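Local coordinates for probable secreted solute-binding lipoprotein (Streptomyces coelicolor, PDB 3I3V) that probably binds a solute outside the cell and hands it to a membrane transporter, as other lipid-anchored bacterial extracellular solute-binding proteins do, at residues Y130-L135 against D141-T146; N238-A243 against E257-H262. One frame throughout, in Å; residues are numbered along the deposited sequence.

Interaction 1: Y130-L135 against D141-T146; sequences YNRALL and DAIPTT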
# COMPACT_ATOMS: atom_id res chain seq x y z
N TYR C 130 6.27 15.63 -62.27
CA TYR C 130 5.56 16.44 -63.27
C TYR C 130 5.90 17.92 -63.10
O TYR C 130 5.66 18.51 -62.05
CB TYR C 130 4.05 16.26 -63.11
CG TYR C 130 3.55 14.84 -63.29
CD1 TYR C 130 3.08 14.39 -64.51
CD2 TYR C 130 3.56 13.94 -62.22
CE1 TYR C 130 2.62 13.09 -64.68
CE2 TYR C 130 3.11 12.63 -62.37
CZ TYR C 130 2.64 12.22 -63.61
OH TYR C 130 2.17 10.93 -63.77
N ASN C 131 6.45 18.52 -64.15
CA ASN C 131 6.82 19.93 -64.12
C ASN C 131 5.55 20.77 -64.37
O ASN C 131 5.01 20.79 -65.48
CB ASN C 131 7.90 20.20 -65.18
CG ASN C 131 8.34 21.66 -65.23
OD1 ASN C 131 9.44 21.96 -65.68
ND2 ASN C 131 7.47 22.56 -64.79
N ARG C 132 5.07 21.45 -63.33
CA ARG C 132 3.86 22.27 -63.42
C ARG C 132 3.98 23.48 -64.33
O ARG C 132 3.09 23.77 -65.12
CB ARG C 132 3.43 22.73 -62.04
CG ARG C 132 2.47 21.79 -61.34
CD ARG C 132 1.12 21.84 -62.00
NE ARG C 132 0.14 21.04 -61.27
CZ ARG C 132 -1.13 20.94 -61.62
NH1 ARG C 132 -1.58 21.58 -62.69
NH2 ARG C 132 -1.96 20.19 -60.90
N ALA C 133 5.09 24.19 -64.21
CA ALA C 133 5.31 25.36 -65.04
C ALA C 133 5.10 25.00 -66.50
O ALA C 133 4.48 25.75 -67.25
CB ALA C 133 6.72 25.89 -64.84
N LEU C 134 5.61 23.84 -66.91
CA LEU C 134 5.46 23.40 -68.29
C LEU C 134 4.06 22.87 -68.62
O LEU C 134 3.58 23.04 -69.74
CB LEU C 134 6.54 22.36 -68.63
CG LEU C 134 7.96 22.90 -68.85
CD1 LEU C 134 8.04 23.66 -70.15
CD2 LEU C 134 8.34 23.82 -67.70
N LEU C 135 3.41 22.24 -67.65
CA LEU C 135 2.06 21.74 -67.88
C LEU C 135 1.12 22.94 -68.03
O LEU C 135 0.13 22.88 -68.76
CB LEU C 135 1.58 20.85 -66.73
CG LEU C 135 2.21 19.45 -66.58
CD1 LEU C 135 1.56 18.71 -65.41
CD2 LEU C 135 2.03 18.67 -67.87
N ASP C 141 -4.00 21.75 -66.85
CA ASP C 141 -4.10 22.28 -65.49
C ASP C 141 -4.14 21.26 -64.36
O ASP C 141 -4.29 21.64 -63.19
CB ASP C 141 -5.32 23.18 -65.42
CG ASP C 141 -6.04 23.30 -66.76
OD1 ASP C 141 -6.43 22.24 -67.30
OD2 ASP C 141 -6.20 24.43 -67.27
N ALA C 142 -4.03 19.98 -64.69
CA ALA C 142 -4.04 18.92 -63.69
C ALA C 142 -3.07 17.84 -64.13
O ALA C 142 -2.97 17.56 -65.32
CB ALA C 142 -5.43 18.34 -63.55
N ILE C 143 -2.36 17.23 -63.19
CA ILE C 143 -1.43 16.17 -63.57
C ILE C 143 -2.27 14.96 -63.97
O ILE C 143 -3.18 14.56 -63.25
CB ILE C 143 -0.44 15.79 -62.42
CG1 ILE C 143 -1.05 14.72 -61.51
CG2 ILE C 143 -0.08 17.03 -61.61
CD1 ILE C 143 -0.08 14.20 -60.43
N PRO C 144 -1.98 14.36 -65.14
CA PRO C 144 -2.72 13.19 -65.63
C PRO C 144 -2.76 12.00 -64.67
O PRO C 144 -1.74 11.62 -64.11
CB PRO C 144 -2.00 12.86 -66.95
CG PRO C 144 -0.60 13.34 -66.71
CD PRO C 144 -0.84 14.67 -66.02
N THR C 145 -3.94 11.42 -64.51
CA THR C 145 -4.15 10.28 -63.64
C THR C 145 -4.48 9.02 -64.44
O THR C 145 -4.33 7.90 -63.97
CB THR C 145 -5.30 10.58 -62.66
OG1 THR C 145 -4.83 11.51 -61.68
CG2 THR C 145 -5.80 9.32 -61.97
N THR C 146 -4.94 9.21 -65.67
CA THR C 146 -5.30 8.09 -66.52
C THR C 146 -4.57 8.13 -67.84
O THR C 146 -4.11 9.19 -68.29
CB THR C 146 -6.81 8.08 -66.79
OG1 THR C 146 -7.20 9.36 -67.33
CG2 THR C 146 -7.59 7.83 -65.50
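Tyr130 holds CG anti to its own carbonyl carbon (chi1 -60°), and this swings the ring out from the end of strand 122-131 onto Ile143 and Pro144. Ile143 CB lies over one face of the phenol ring, off toward the rim, and a chi1 of 87°, with CG1 set between the backbone N and the carbonyl carbon, turns that branch so that CD1 comes to 4.1 Å from Tyr130 CE2. The two side chains cross at about a right angle. Pro144 meets the ring farther along, its CG 3.8 Å from Tyr130 CE1. The phenol oxygen is bonded away from this contact, to the backbone O of Gly267.

On the other side of Ile143 runs Arg132, whose chain bends at chi2 and then extends toward the loop. Its NH1 donates to the backbone O of Asp141 at 2.8 Å, and the bond is nearly straight at the hydrogen (168°). The oxygen lies close to the guanidinium plane, yet the nitrogen stands above the carbonyl plane rather than on a lone pair. Ile143 CG2 packs 3.7 Å from Arg132 NH2, and Leu135 CD1 comes within 4.3 Å of Ile143 CA. Arg132 NE makes a salt bridge with Glu264, so two partners fix how the guanidinium is turned.

The contact folds the loop after helix 132-138 back against the junction between that helix and strand 122-131. Behind it lies helix 147-159, where Leu157 touches Leu135 and Leu150 touches Pro144, while Val244 of strand 242-246 packs on Tyr130.

Interaction 2: N238-A243 against E257-H262; sequences NTEEAA and EKVAGH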
# COMPACT_ATOMS: atom_id res chain seq x y z
N ASN C 238 15.95 18.72 -66.54
CA ASN C 238 16.59 19.81 -65.80
C ASN C 238 16.62 21.15 -66.53
O ASN C 238 16.56 22.19 -65.89
CB ASN C 238 18.01 19.41 -65.39
CG ASN C 238 18.00 18.40 -64.29
OD1 ASN C 238 16.93 17.99 -63.82
ND2 ASN C 238 19.19 17.98 -63.84
N THR C 239 16.73 21.11 -67.85
CA THR C 239 16.73 22.34 -68.64
C THR C 239 15.29 22.63 -69.05
O THR C 239 15.01 23.58 -69.79
CB THR C 239 17.59 22.19 -69.92
OG1 THR C 239 17.09 21.12 -70.72
CG2 THR C 239 19.05 21.92 -69.55
N GLU C 240 14.38 21.80 -68.57
CA GLU C 240 12.96 21.95 -68.85
C GLU C 240 12.60 21.85 -70.32
O GLU C 240 11.85 22.68 -70.84
CB GLU C 240 12.45 23.28 -68.27
CG GLU C 240 12.55 23.37 -66.76
CD GLU C 240 12.01 24.67 -66.22
OE1 GLU C 240 12.53 25.73 -66.60
OE2 GLU C 240 11.06 24.64 -65.41
N GLU C 241 13.13 20.84 -71.00
CA GLU C 241 12.81 20.61 -72.40
C GLU C 241 11.71 19.53 -72.44
O GLU C 241 11.01 19.39 -73.44
CB GLU C 241 14.05 20.16 -73.18
CG GLU C 241 15.13 21.22 -73.27
CD GLU C 241 14.64 22.53 -73.90
OE1 GLU C 241 14.06 22.48 -75.01
OE2 GLU C 241 14.84 23.60 -73.30
N ALA C 242 11.59 18.78 -71.35
CA ALA C 242 10.56 17.75 -71.23
C ALA C 242 9.91 18.01 -69.88
O ALA C 242 10.58 18.41 -68.94
CB ALA C 242 11.18 16.36 -71.27
N ALA C 243 8.61 17.76 -69.78
CA ALA C 243 7.86 18.03 -68.55
C ALA C 243 7.62 16.87 -67.59
O ALA C 243 7.26 17.09 -66.44
CB ALA C 243 6.53 18.66 -68.92
N GLU C 257 17.07 23.27 -58.06
CA GLU C 257 16.09 23.90 -57.18
C GLU C 257 15.09 24.85 -57.86
O GLU C 257 13.92 24.89 -57.48
CB GLU C 257 16.83 24.63 -56.05
CG GLU C 257 16.45 26.08 -55.86
CD GLU C 257 16.99 26.63 -54.56
OE1 GLU C 257 18.23 26.68 -54.39
OE2 GLU C 257 16.17 27.00 -53.70
N LYS C 258 15.55 25.61 -58.85
CA LYS C 258 14.67 26.52 -59.57
C LYS C 258 13.56 25.70 -60.23
O LYS C 258 12.38 26.06 -60.17
CB LYS C 258 15.45 27.29 -60.64
CG LYS C 258 16.57 28.15 -60.08
CD LYS C 258 16.03 29.39 -59.37
CE LYS C 258 15.48 30.42 -60.36
NZ LYS C 258 14.36 29.89 -61.20
N VAL C 259 13.95 24.59 -60.86
CA VAL C 259 13.03 23.69 -61.54
C VAL C 259 12.19 22.91 -60.53
O VAL C 259 10.98 22.77 -60.70
CB VAL C 259 13.79 22.68 -62.41
CG1 VAL C 259 12.80 21.80 -63.16
CG2 VAL C 259 14.71 23.41 -63.37
N ALA C 260 12.84 22.39 -59.49
CA ALA C 260 12.17 21.62 -58.45
C ALA C 260 11.09 22.43 -57.74
O ALA C 260 10.09 21.88 -57.27
CB ALA C 260 13.19 21.13 -57.42
N GLY C 261 11.29 23.75 -57.66
CA GLY C 261 10.32 24.60 -57.01
C GLY C 261 8.90 24.39 -57.51
O GLY C 261 7.95 24.32 -56.71
N HIS C 262 8.74 24.28 -58.83
CA HIS C 262 7.44 24.06 -59.43
C HIS C 262 7.29 22.66 -60.04
O HIS C 262 6.75 22.51 -61.14
CB HIS C 262 7.13 25.14 -60.48
CG HIS C 262 8.20 25.35 -61.50
ND1 HIS C 262 8.95 26.50 -61.56
CD2 HIS C 262 8.62 24.58 -62.54
CE1 HIS C 262 9.78 26.44 -62.60
NE2 HIS C 262 9.59 25.28 -63.20
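Glu240 and His262 supply the polar part of this contact, a histidine-carboxylate hydrogen bond. NE2 of His262 donates to OE2 of Glu240 at 2.7 Å, with an angle of 172° at the hydrogen. The oxygen lies in the plane of the imidazole, at its edge, and is met nearly along its C-O axis; carboxylate and ring are only 24° from coplanar. The two side chains reach for each other from opposite directions. Glu240 runs extended beyond CG, which carries the carboxylate across to the histidine. Were the imidazole doubly protonated, charge attraction would probably strengthen the bond. The backbone O of Val259 lies over one face of the imidazole, toward its rim, and accepts a hydrogen bond from Thr263 OG1.

The backbone around Glu240 is distinctive. Helix 230-238 ends here in a Schellman motif, and Glu240, with its positive phi of 62°, is the residue at which the chain leaves helical geometry before entering strand 242-246. Its CB points toward the segment 257-262, and the bond joins the end of one helix to the residue just past the end of another. An alanine in place of Glu240 would probably leave His262 NE2 without this acceptor and open a gap beside Val259, where the CG methylene had packed.

Apolar packing comes from Val259, one turn back from the histidine. Its CG1 lies 3.9 Å from Glu240 CG, and CG2 approaches the same carbon from the neighbouring branch. CG2 also sits 3.4 Å from the backbone O of Asn238, a close methyl-to-carbonyl approach in the last turn of helix 230-238. Leu134 of helix 132-138 packs against Glu240, and Ala133 of the same helix against His262.

Overall arrangement
Interaction 1 closes before interaction 2 opens along the chain, yet their centres are only 13 Å apart, on the same side of the molecule. Both reach the mixed sheet in which strand 122-131 pairs antiparallel with strands 242-246 and 263-266. The segments join at the strand's end, where Asn131 N lies 2.8 Å from Ala243 O and Arg132 N lies 3.0 Å from His262 O, both probable hydrogen bonds. Helix 132-138 thus starts between them, with the loop of 141-146 on one flank and the segments of interaction 2 on another. Together they pack short helices and loops around the end of strand 122-131, their centres about 24 and 23 Å from the chain's centre.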